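Local atomic coordinates of integron gene cassette protein HFX_CASS3 (Uncultured bacterium, PDB entry 3FYN), a protein that is of unknown function but, as a member of the GNAT family, probably transfers an acyl group such as acetyl from a coenzyme A thioester to an unidentified acceptor. Residues A[27-32]-A[73-78]; A[38-43]-A[83-88]; A[100-105]-A[136-141]. All coordinates share one frame; numbering follows the deposited sequence. Where two conformers were deposited one is given.

Contact 1 of 3, residues A[27-32]-A[73-78]; sequences RTAHIG and IWLIAE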
loop_
_atom_site.group_PDB
_atom_site.type_symbol
_atom_site.label_atom_id
_atom_site.label_comp_id
_atom_site.label_asym_id
_atom_site.label_seq_id
_atom_site.Cartn_x
_atom_site.Cartn_y
_atom_site.Cartn_z
ATOM N N ARG A 27 16.535 -12.185 10.709
ATOM C CA ARG A 27 16.097 -11.935 12.077
ATOM C C ARG A 27 15.308 -10.641 12.193
ATOM O O ARG A 27 15.503 -9.705 11.417
ATOM C CB ARG A 27 17.294 -11.889 13.032
ATOM C CG ARG A 27 18.219 -10.691 12.846
ATOM C CD ARG A 27 19.135 -10.549 14.058
ATOM N NE ARG A 27 20.092 -9.445 13.958
ATOM C CZ ARG A 27 19.831 -8.183 14.293
ATOM N NH1 ARG A 27 18.626 -7.837 14.733
ATOM N NH2 ARG A 27 20.778 -7.263 14.180
ATOM N N THR A 28 14.429 -10.579 13.183
ATOM C CA THR A 28 13.652 -9.370 13.398
ATOM C C THR A 28 14.573 -8.229 13.826
ATOM O O THR A 28 15.551 -8.436 14.549
ATOM C CB THR A 28 12.549 -9.581 14.446
ATOM O OG1 THR A 28 13.136 -9.982 15.688
ATOM C CG2 THR A 28 11.585 -10.654 13.982
ATOM N N ALA A 29 14.265 -7.025 13.356
ATOM C CA ALA A 29 15.049 -5.846 13.700
ATOM C C ALA A 29 14.429 -5.124 14.890
ATOM O O ALA A 29 13.214 -5.134 15.067
ATOM C CB ALA A 29 15.149 -4.909 12.502
ATOM N N HIS A 30 15.278 -4.510 15.708
ATOM C CA HIS A 30 14.832 -3.756 16.875
ATOM C C HIS A 30 15.383 -2.334 16.829
ATOM O O HIS A 30 16.163 -1.995 15.940
ATOM C CB HIS A 30 15.270 -4.453 18.167
ATOM C CG HIS A 30 16.731 -4.777 18.212
ATOM N ND1 HIS A 30 17.225 -6.030 17.920
ATOM C CD2 HIS A 30 17.806 -4.011 18.514
ATOM C CE1 HIS A 30 18.541 -6.022 18.039
ATOM N NE2 HIS A 30 18.919 -4.809 18.400
ATOM N N ILE A 31 14.980 -1.509 17.791
ATOM C CA ILE A 31 15.393 -0.112 17.826
ATOM C C ILE A 31 16.916 0.056 17.808
ATOM O O ILE A 31 17.435 0.982 17.186
ATOM C CB ILE A 31 14.775 0.620 19.040
ATOM C CG1 ILE A 31 14.944 2.134 18.895
ATOM C CG2 ILE A 31 15.369 0.106 20.344
ATOM C CD1 ILE A 31 14.110 2.723 17.784
ATOM N N GLY A 32 17.630 -0.853 18.464
ATOM C CA GLY A 32 19.079 -0.773 18.524
ATOM C C GLY A 32 19.747 -0.991 17.179
ATOM O O GLY A 32 20.939 -0.720 17.010
ATOM N N ILE A 73 10.431 -4.992 10.081
ATOM C CA ILE A 73 11.738 -4.975 9.442
ATOM C C ILE A 73 12.534 -6.190 9.906
ATOM O O ILE A 73 12.500 -6.547 11.083
ATOM C CB ILE A 73 12.514 -3.696 9.809
ATOM C CG1 ILE A 73 11.668 -2.451 9.512
ATOM C CG2 ILE A 73 13.847 -3.640 9.069
ATOM C CD1 ILE A 73 12.272 -1.159 10.039
ATOM N N TRP A 74 13.230 -6.831 8.971
ATOM C CA TRP A 74 14.156 -7.916 9.291
ATOM C C TRP A 74 15.548 -7.558 8.793
ATOM O O TRP A 74 15.693 -6.883 7.769
ATOM C CB TRP A 74 13.729 -9.213 8.610
ATOM C CG TRP A 74 12.515 -9.871 9.162
ATOM C CD1 TRP A 74 12.480 -10.902 10.064
ATOM C CD2 TRP A 74 11.155 -9.599 8.813
ATOM N NE1 TRP A 74 11.182 -11.276 10.306
ATOM C CE2 TRP A 74 10.348 -10.486 9.558
ATOM C CE3 TRP A 74 10.537 -8.683 7.951
ATOM C CZ2 TRP A 74 8.958 -10.492 9.463
ATOM C CZ3 TRP A 74 9.152 -8.693 7.857
ATOM C CH2 TRP A 74 8.380 -9.592 8.610
ATOM N N LEU A 75 16.566 -8.022 9.515
ATOM C CA LEU A 75 17.948 -7.888 9.085
ATOM C C LEU A 75 18.429 -9.238 8.593
ATOM O O LEU A 75 17.973 -10.282 9.065
ATOM C CB LEU A 75 18.835 -7.412 10.236
ATOM C CG LEU A 75 18.790 -5.897 10.463
ATOM C CD1 LEU A 75 19.169 -5.528 11.888
ATOM C CD2 LEU A 75 19.686 -5.184 9.465
ATOM N N ILE A 76 19.344 -9.205 7.633
ATOM C CA ILE A 76 19.889 -10.411 7.041
ATOM C C ILE A 76 21.318 -10.534 7.525
ATOM O O ILE A 76 22.140 -9.655 7.275
ATOM C CB ILE A 76 19.834 -10.332 5.508
ATOM C CG1 ILE A 76 18.380 -10.154 5.052
ATOM C CG2 ILE A 76 20.451 -11.578 4.879
ATOM C CD1 ILE A 76 18.225 -9.868 3.574
ATOM N N ALA A 77 21.594 -11.617 8.242
ATOM C CA ALA A 77 22.868 -11.779 8.932
ATOM C C ALA A 77 23.810 -12.743 8.228
ATOM O O ALA A 77 23.388 -13.739 7.650
ATOM C CB ALA A 77 22.632 -12.240 10.362
ATOM N N GLU A 78 25.095 -12.426 8.287
ATOM C CA GLU A 78 26.139 -13.324 7.823
ATOM C C GLU A 78 27.314 -13.132 8.770
ATOM O O GLU A 78 27.866 -12.039 8.855
ATOM C CB GLU A 78 26.538 -12.968 6.392
ATOM C CG GLU A 78 27.536 -13.908 5.755
ATOM C CD GLU A 78 27.903 -13.484 4.344
ATOM O OE1 GLU A 78 28.332 -12.324 4.161
ATOM O OE2 GLU A 78 27.767 -14.311 3.418
#

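Contact 2 of 3, residues A[38-43]-A[83-88]; sequences VRLMSE and VGYIVL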
loop_
_atom_site.group_PDB
_atom_site.type_symbol
_atom_site.label_atom_id
_atom_site.label_comp_id
_atom_site.label_asym_id
_atom_site.label_seq_id
_atom_site.Cartn_x
_atom_site.Cartn_y
_atom_site.Cartn_z
ATOM N N VAL A 38 20.282 2.306 8.886
ATOM C CA VAL A 38 20.572 3.547 8.181
ATOM C C VAL A 38 21.788 3.403 7.260
ATOM O O VAL A 38 21.764 3.877 6.125
ATOM C CB VAL A 38 20.744 4.726 9.153
ATOM C CG1 VAL A 38 21.235 5.965 8.412
ATOM C CG2 VAL A 38 19.417 5.020 9.844
ATOM N N ARG A 39 22.843 2.745 7.742
ATOM C CA ARG A 39 24.005 2.512 6.892
ATOM C C ARG A 39 23.641 1.672 5.674
ATOM O O ARG A 39 24.048 1.978 4.552
ATOM C CB ARG A 39 25.148 1.837 7.653
ATOM C CG ARG A 39 26.322 1.514 6.741
ATOM C CD ARG A 39 27.535 1.009 7.500
ATOM N NE ARG A 39 27.326 -0.325 8.054
ATOM C CZ ARG A 39 26.906 -0.556 9.292
ATOM N NH1 ARG A 39 26.643 0.465 10.099
ATOM N NH2 ARG A 39 26.743 -1.800 9.720
ATOM N N LEU A 40 22.878 0.609 5.897
ATOM C CA LEU A 40 22.494 -0.269 4.803
ATOM C C LEU A 40 21.628 0.474 3.784
ATOM O O LEU A 40 21.840 0.357 2.576
ATOM C CB LEU A 40 21.785 -1.527 5.320
ATOM C CG LEU A 40 22.700 -2.522 6.040
ATOM C CD1 LEU A 40 21.861 -3.571 6.745
ATOM C CD2 LEU A 40 23.680 -3.174 5.065
HETATM N N MSE A 41 20.654 1.243 4.266
HETATM C CA MSE A 41 19.815 2.020 3.359
HETATM C C MSE A 41 20.657 3.046 2.600
HETATM O O MSE A 41 20.411 3.324 1.429
HETATM C CB MSE A 41 18.684 2.713 4.113
HETATM C CG MSE A 41 17.642 3.332 3.188
HETATM SE SE MSE A 41 16.198 4.145 4.184
HETATM C CE MSE A 41 15.104 4.808 2.712
ATOM N N SER A 42 21.660 3.605 3.269
ATOM C CA SER A 42 22.548 4.570 2.623
ATOM C C SER A 42 23.355 3.905 1.514
ATOM O O SER A 42 23.579 4.495 0.455
ATOM C CB SER A 42 23.486 5.216 3.643
ATOM O OG SER A 42 22.760 5.960 4.605
ATOM N N GLU A 43 23.788 2.672 1.757
ATOM C CA GLU A 43 24.526 1.923 0.743
ATOM C C GLU A 43 23.622 1.615 -0.445
ATOM O O GLU A 43 24.015 1.768 -1.602
ATOM C CB GLU A 43 25.087 0.628 1.332
ATOM C CG GLU A 43 26.168 0.856 2.373
ATOM C CD GLU A 43 26.663 -0.432 2.991
ATOM O OE1 GLU A 43 26.322 -1.513 2.468
ATOM O OE2 GLU A 43 27.400 -0.359 3.994
ATOM N N VAL A 83 24.181 -7.962 6.552
ATOM C CA VAL A 83 24.590 -7.691 5.179
ATOM C C VAL A 83 23.406 -7.314 4.294
ATOM O O VAL A 83 23.546 -7.174 3.083
ATOM C CB VAL A 83 25.325 -8.893 4.555
ATOM C CG1 VAL A 83 26.601 -9.194 5.331
ATOM C CG2 VAL A 83 24.418 -10.120 4.498
ATOM N N GLY A 84 22.239 -7.155 4.903
ATOM C CA GLY A 84 21.060 -6.763 4.159
ATOM C C GLY A 84 19.871 -6.547 5.066
ATOM O O GLY A 84 19.950 -6.766 6.275
ATOM N N TYR A 85 18.764 -6.101 4.482
ATOM C CA TYR A 85 17.535 -5.944 5.240
ATOM C C TYR A 85 16.338 -5.978 4.317
ATOM O O TYR A 85 16.463 -5.840 3.096
ATOM C CB TYR A 85 17.550 -4.637 6.058
ATOM C CG TYR A 85 17.393 -3.379 5.234
ATOM C CD1 TYR A 85 18.465 -2.853 4.521
ATOM C CD2 TYR A 85 16.166 -2.722 5.158
ATOM C CE1 TYR A 85 18.324 -1.702 3.763
ATOM C CE2 TYR A 85 16.018 -1.571 4.407
ATOM C CZ TYR A 85 17.097 -1.068 3.711
ATOM O OH TYR A 85 16.954 0.070 2.959
ATOM N N ILE A 86 15.174 -6.183 4.910
ATOM C CA ILE A 86 13.933 -6.196 4.150
ATOM C C ILE A 86 12.835 -5.571 4.989
ATOM O O ILE A 86 12.763 -5.786 6.205
ATOM C CB ILE A 86 13.569 -7.635 3.691
ATOM C CG1 ILE A 86 12.389 -7.625 2.714
ATOM C CG2 ILE A 86 13.312 -8.552 4.886
ATOM C CD1 ILE A 86 12.263 -8.918 1.919
ATOM N N VAL A 87 11.991 -4.781 4.336
ATOM C CA VAL A 87 10.940 -4.052 5.017
ATOM C C VAL A 87 9.580 -4.471 4.490
ATOM O O VAL A 87 9.341 -4.446 3.287
ATOM C CB VAL A 87 11.099 -2.530 4.813
ATOM C CG1 VAL A 87 9.980 -1.791 5.513
ATOM C CG2 VAL A 87 12.454 -2.072 5.330
ATOM N N LEU A 88 8.698 -4.859 5.402
ATOM C CA LEU A 88 7.304 -5.148 5.085
ATOM C C LEU A 88 6.435 -3.995 5.572
ATOM O O LEU A 88 6.492 -3.619 6.742
ATOM C CB LEU A 88 6.873 -6.438 5.794
ATOM C CG LEU A 88 5.373 -6.747 5.826
ATOM C CD1 LEU A 88 4.857 -7.127 4.441
ATOM C CD2 LEU A 88 5.084 -7.860 6.818
#

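Contact 3 of 3, residues A[100-105]-A[136-141]; sequences RGFVDD and ALLVET. With MG (magnesium ion), chain B.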
loop_
_atom_site.group_PDB
_atom_site.type_symbol
_atom_site.label_atom_id
_atom_site.label_comp_id
_atom_site.label_asym_id
_atom_site.label_seq_id
_atom_site.Cartn_x
_atom_site.Cartn_y
_atom_site.Cartn_z
ATOM N N ARG A 100 -3.150 -6.098 3.162
ATOM C CA ARG A 100 -2.182 -6.596 2.207
ATOM C C ARG A 100 -0.837 -6.031 2.604
ATOM O O ARG A 100 -0.758 -5.036 3.324
ATOM C CB ARG A 100 -2.538 -6.197 0.782
ATOM C CG ARG A 100 -2.448 -4.715 0.524
ATOM C CD ARG A 100 -2.893 -4.402 -0.888
ATOM N NE ARG A 100 -2.800 -2.978 -1.175
ATOM C CZ ARG A 100 -3.028 -2.448 -2.372
ATOM N NH1 ARG A 100 -3.375 -3.228 -3.389
ATOM N NH2 ARG A 100 -2.915 -1.141 -2.549
ATOM N N GLY A 101 0.223 -6.673 2.144
ATOM C CA GLY A 101 1.559 -6.236 2.492
ATOM C C GLY A 101 2.358 -5.869 1.267
ATOM O O GLY A 101 2.060 -6.318 0.158
ATOM N N PHE A 102 3.371 -5.033 1.477
ATOM C CA PHE A 102 4.330 -4.695 0.440
ATOM C C PHE A 102 5.734 -5.013 0.915
ATOM O O PHE A 102 6.092 -4.726 2.069
ATOM C CB PHE A 102 4.268 -3.197 0.141
ATOM C CG PHE A 102 2.950 -2.744 -0.404
ATOM C CD1 PHE A 102 2.783 -2.543 -1.760
ATOM C CD2 PHE A 102 1.871 -2.537 0.441
ATOM C CE1 PHE A 102 1.561 -2.125 -2.268
ATOM C CE2 PHE A 102 0.650 -2.119 -0.057
ATOM C CZ PHE A 102 0.495 -1.918 -1.413
ATOM N N VAL A 103 6.531 -5.601 0.027
ATOM C CA VAL A 103 7.973 -5.629 0.227
ATOM C C VAL A 103 8.439 -4.232 -0.172
ATOM O O VAL A 103 8.682 -3.946 -1.344
ATOM C CB VAL A 103 8.668 -6.719 -0.613
ATOM C CG1 VAL A 103 10.165 -6.727 -0.334
ATOM C CG2 VAL A 103 8.060 -8.086 -0.303
ATOM N N ASP A 104 8.506 -3.357 0.821
ATOM C CA ASP A 104 8.628 -1.926 0.592
ATOM C C ASP A 104 10.055 -1.508 0.268
ATOM O O ASP A 104 10.272 -0.583 -0.505
ATOM C CB ASP A 104 8.112 -1.164 1.810
ATOM C CG ASP A 104 7.981 0.320 1.556
ATOM O OD1 ASP A 104 7.361 0.706 0.542
ATOM O OD2 ASP A 104 8.495 1.096 2.380
ATOM N N ASP A 105 11.023 -2.190 0.868
ATOM C CA ASP A 105 12.426 -2.003 0.518
ATOM C C ASP A 105 13.143 -3.317 0.780
ATOM O O ASP A 105 12.739 -4.092 1.645
ATOM C CB ASP A 105 13.070 -0.868 1.319
ATOM C CG ASP A 105 13.199 0.415 0.509
ATOM O OD1 ASP A 105 13.162 0.328 -0.738
ATOM O OD2 ASP A 105 13.351 1.501 1.106
ATOM N N ALA A 136 -2.404 -10.734 0.920
ATOM C CA ALA A 136 -1.653 -10.659 -0.326
ATOM C C ALA A 136 -0.350 -9.920 -0.065
ATOM O O ALA A 136 -0.249 -9.148 0.887
ATOM C CB ALA A 136 -2.470 -9.948 -1.414
ATOM N N LEU A 137 0.651 -10.179 -0.898
ATOM C CA LEU A 137 1.962 -9.562 -0.737
ATOM C C LEU A 137 2.428 -9.075 -2.100
ATOM O O LEU A 137 2.496 -9.853 -3.052
ATOM C CB LEU A 137 2.959 -10.572 -0.150
ATOM C CG LEU A 137 4.371 -10.059 0.154
ATOM C CD1 LEU A 137 4.317 -8.878 1.107
ATOM C CD2 LEU A 137 5.244 -11.175 0.719
ATOM N N LEU A 138 2.729 -7.781 -2.186
ATOM C CA LEU A 138 3.085 -7.136 -3.445
ATOM C C LEU A 138 4.495 -6.559 -3.381
ATOM O O LEU A 138 5.044 -6.358 -2.300
ATOM C CB LEU A 138 2.110 -5.991 -3.753
ATOM C CG LEU A 138 0.600 -6.246 -3.685
ATOM C CD1 LEU A 138 -0.175 -4.989 -4.088
ATOM C CD2 LEU A 138 0.218 -7.407 -4.565
ATOM N N VAL A 139 5.077 -6.287 -4.543
ATOM C CA VAL A 139 6.356 -5.586 -4.600
ATOM C C VAL A 139 6.440 -4.750 -5.867
ATOM O O VAL A 139 6.031 -5.196 -6.939
ATOM C CB VAL A 139 7.563 -6.557 -4.527
ATOM C CG1 VAL A 139 7.564 -7.517 -5.703
ATOM C CG2 VAL A 139 8.874 -5.782 -4.467
ATOM N N GLU A 140 6.948 -3.530 -5.726
ATOM C CA GLU A 140 7.221 -2.656 -6.863
ATOM C C GLU A 140 8.618 -2.936 -7.385
ATOM O O GLU A 140 9.560 -3.068 -6.604
ATOM C CB GLU A 140 7.153 -1.189 -6.446
ATOM C CG GLU A 140 5.775 -0.670 -6.101
ATOM C CD GLU A 140 5.791 0.817 -5.789
ATOM O OE1 GLU A 140 6.692 1.522 -6.291
ATOM O OE2 GLU A 140 4.905 1.281 -5.042
ATOM N N THR A 141 8.754 -3.018 -8.704
ATOM C CA THR A 141 10.056 -3.229 -9.325
ATOM C C THR A 141 10.225 -2.340 -10.552
ATOM O O THR A 141 9.294 -1.643 -10.953
ATOM C CB THR A 141 10.249 -4.691 -9.744
ATOM O OG1 THR A 141 9.144 -5.102 -10.559
ATOM C CG2 THR A 141 10.332 -5.589 -8.521
HETATM MG MG MG B . 12.803 1.839 -2.334
HETATM O O HOH W 1 7.663 -2.421 -3.303
HETATM O O HOH W 2 12.880 3.408 -0.582
HETATM O O HOH W 3 15.131 2.160 -2.700
HETATM O O HOH W 4 12.226 3.280 -3.980
HETATM O O HOH W 5 10.628 1.323 -1.913
HETATM O O HOH W 6 12.784 0.101 -3.982
#

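Contact 1 of 3, residues A[27-32]-A[73-78]
The guanidinium of Arg27 lies with one face over the side chain of Leu75: CB sits 4.2 Å above the plane, over its centre, and CD1 comes to 3.3 Å from Arg27 NH2. The two side chains run alongside one another and point the same way, so a long arginine can spread its flat end over a leucine. NH1 is held by a salt bridge to Asp33, with a weak bond to Thr28 O in addition, which together would restrain its rotation. Arg27 CG sits between backbone N and carbonyl carbon (chi1 68°); the chain, extended to NE, runs alongside Leu75, and the turn at its end (chi4 85°) presents a face.

The indole of Trp74 is met obliquely by Thr28 N and Arg27 O, and Thr28 CG2 lies 3.7 Å from Trp74 NE1. It also packs on Thr124 and Val125 of helix 117-131, as suits a large apolar ring between strand and helix. Ala29, small enough to sit close to the strand, puts CB 3.9 Å from Ile73 CG2.

Underneath, Arg27 and Leu75 form a hydrogen-bonded antiparallel pair, Arg27 N reaching Leu75 O at 2.9 Å and Leu75 N reaching Arg27 O at 2.8 Å. Ala29 N continues the ladder to Ile73 O, with Thr28 and Trp74 the non-hydrogen-bonded pair between. This is the first strand of a GNAT-like sheet, outermost within the chain and antiparallel to strand 71-78.

Contact 2 of 3, residues A[38-43]-A[83-88]
Leu40 and Tyr85 meet where helix 34-47 packs on the central sheet of a GNAT-like alpha/beta fold. The helix segment runs almost at a right angle to the strand, 93° between their directions, with the axes 8.7 Å apart, so a few large side chains must fill the gap.

Tyr85 is one of the two that do most of this, and its ring can be followed outward. CB points toward the helix, and chi1 of 72° tucks the ring over its own backbone, flanked by N and C, so that it lies along the helix surface. CD1 meets Leu40 CB at 3.7 Å, and CE1 touches that same carbon and the backbone N of Met41, both approaching obliquely. At CZ the neighbour is Met41 CB, 4.1 Å away. The ring edge, in its plane, is met by Val87 CG2 from the same strand. A tyrosine suits the place because its flat ring spans two successive helix residues.

Leu40 complements it by sending CD1 to the carbonyl of Gly84 and CD2 to the backbone carbonyl carbon of Val83. Gly84 has no side chain, and it shares with Val83 a classic beta bulge opposite Ile76. Leu40 also touches Leu75 of strand 71-78 and Arg109. Met41, a selenomethionine here, crosses the tyrosine obliquely and then leads away, its chain fully extended, to pack on Phe61 and Leu52 of its own chain and on Met94 of the second subunit. At the far end of the ring, Tyr85 OH lies 3.3 Å from Met41 CG and 3.4 Å from Met41 CB.

Contact 3 of 3, residues A[100-105]-A[136-141]
Leu138 CD1 packs against Phe102 CE1 at 3.8 Å, the two side chains lying side by side on one face of the sheet; the methyl meets the ring obliquely. On the face that carries Leu137, CD1 of that leucine comes 3.5 Å from Gly101 O and 4.1 Å from Val103 CG2. Its CG stands anti to the backbone N (chi1 -177°), which turns the branch back over Gly101, whose lack of a side chain lets CD1 lie close over the backbone. Val139 CG2 adds a 4.0 Å contact to Val103 CB. Compact, beta-branched valines suit strand positions where the two chains lie close.

The strands run parallel. Gly101 N bonds to Ala136 O, Leu138 N to Gly101 O, and Val103 N to Leu138 O at 2.9 Å. This is the pairing of a right-handed beta-alpha-beta unit, strand 98-108, helix 117-131, strand 136-140, as in GNAT enzymes. Beyond Val103 the strands separate, and a water bridges, donating to Val103 O and accepting from Glu140 N.

Farther out, Arg100 reaches along Phe102, NH2 at the ring edge in plane and NH1 beside Leu138 CD1, to a salt bridge with Glu140 of the second subunit; another strand of that subunit pairs antiparallel with residues 136-140, continuing the sheet. At the other end Asp105 OD1 binds magnesium at 2.2 Å, with five waters completing six ligands; one donates a 2.6 Å hydrogen bond to Asp105 OD2.

All three contacts lie on one mixed sheet, at its first strand (contact 1), middle (contact 2) and last strand within the chain (contact 3). Contacts 1 and 2 have centres 9 Å apart and are joined where Ile76 O meets Val83 N at 2.7 Å. Strand 81-93 passes the connection on, Val87 O lying 2.8 Å from Asp104 N in contact 3. Contacts 1 and 3 lie on opposite sides of the chain's centre, their centres 18 Å and nearest atoms about 7 Å apart. The magnesium held by Asp105 is about 6 Å from the Met41 side chain and about 13 Å from that of Ile73. Contacts 2 and 3 also both reach the second subunit.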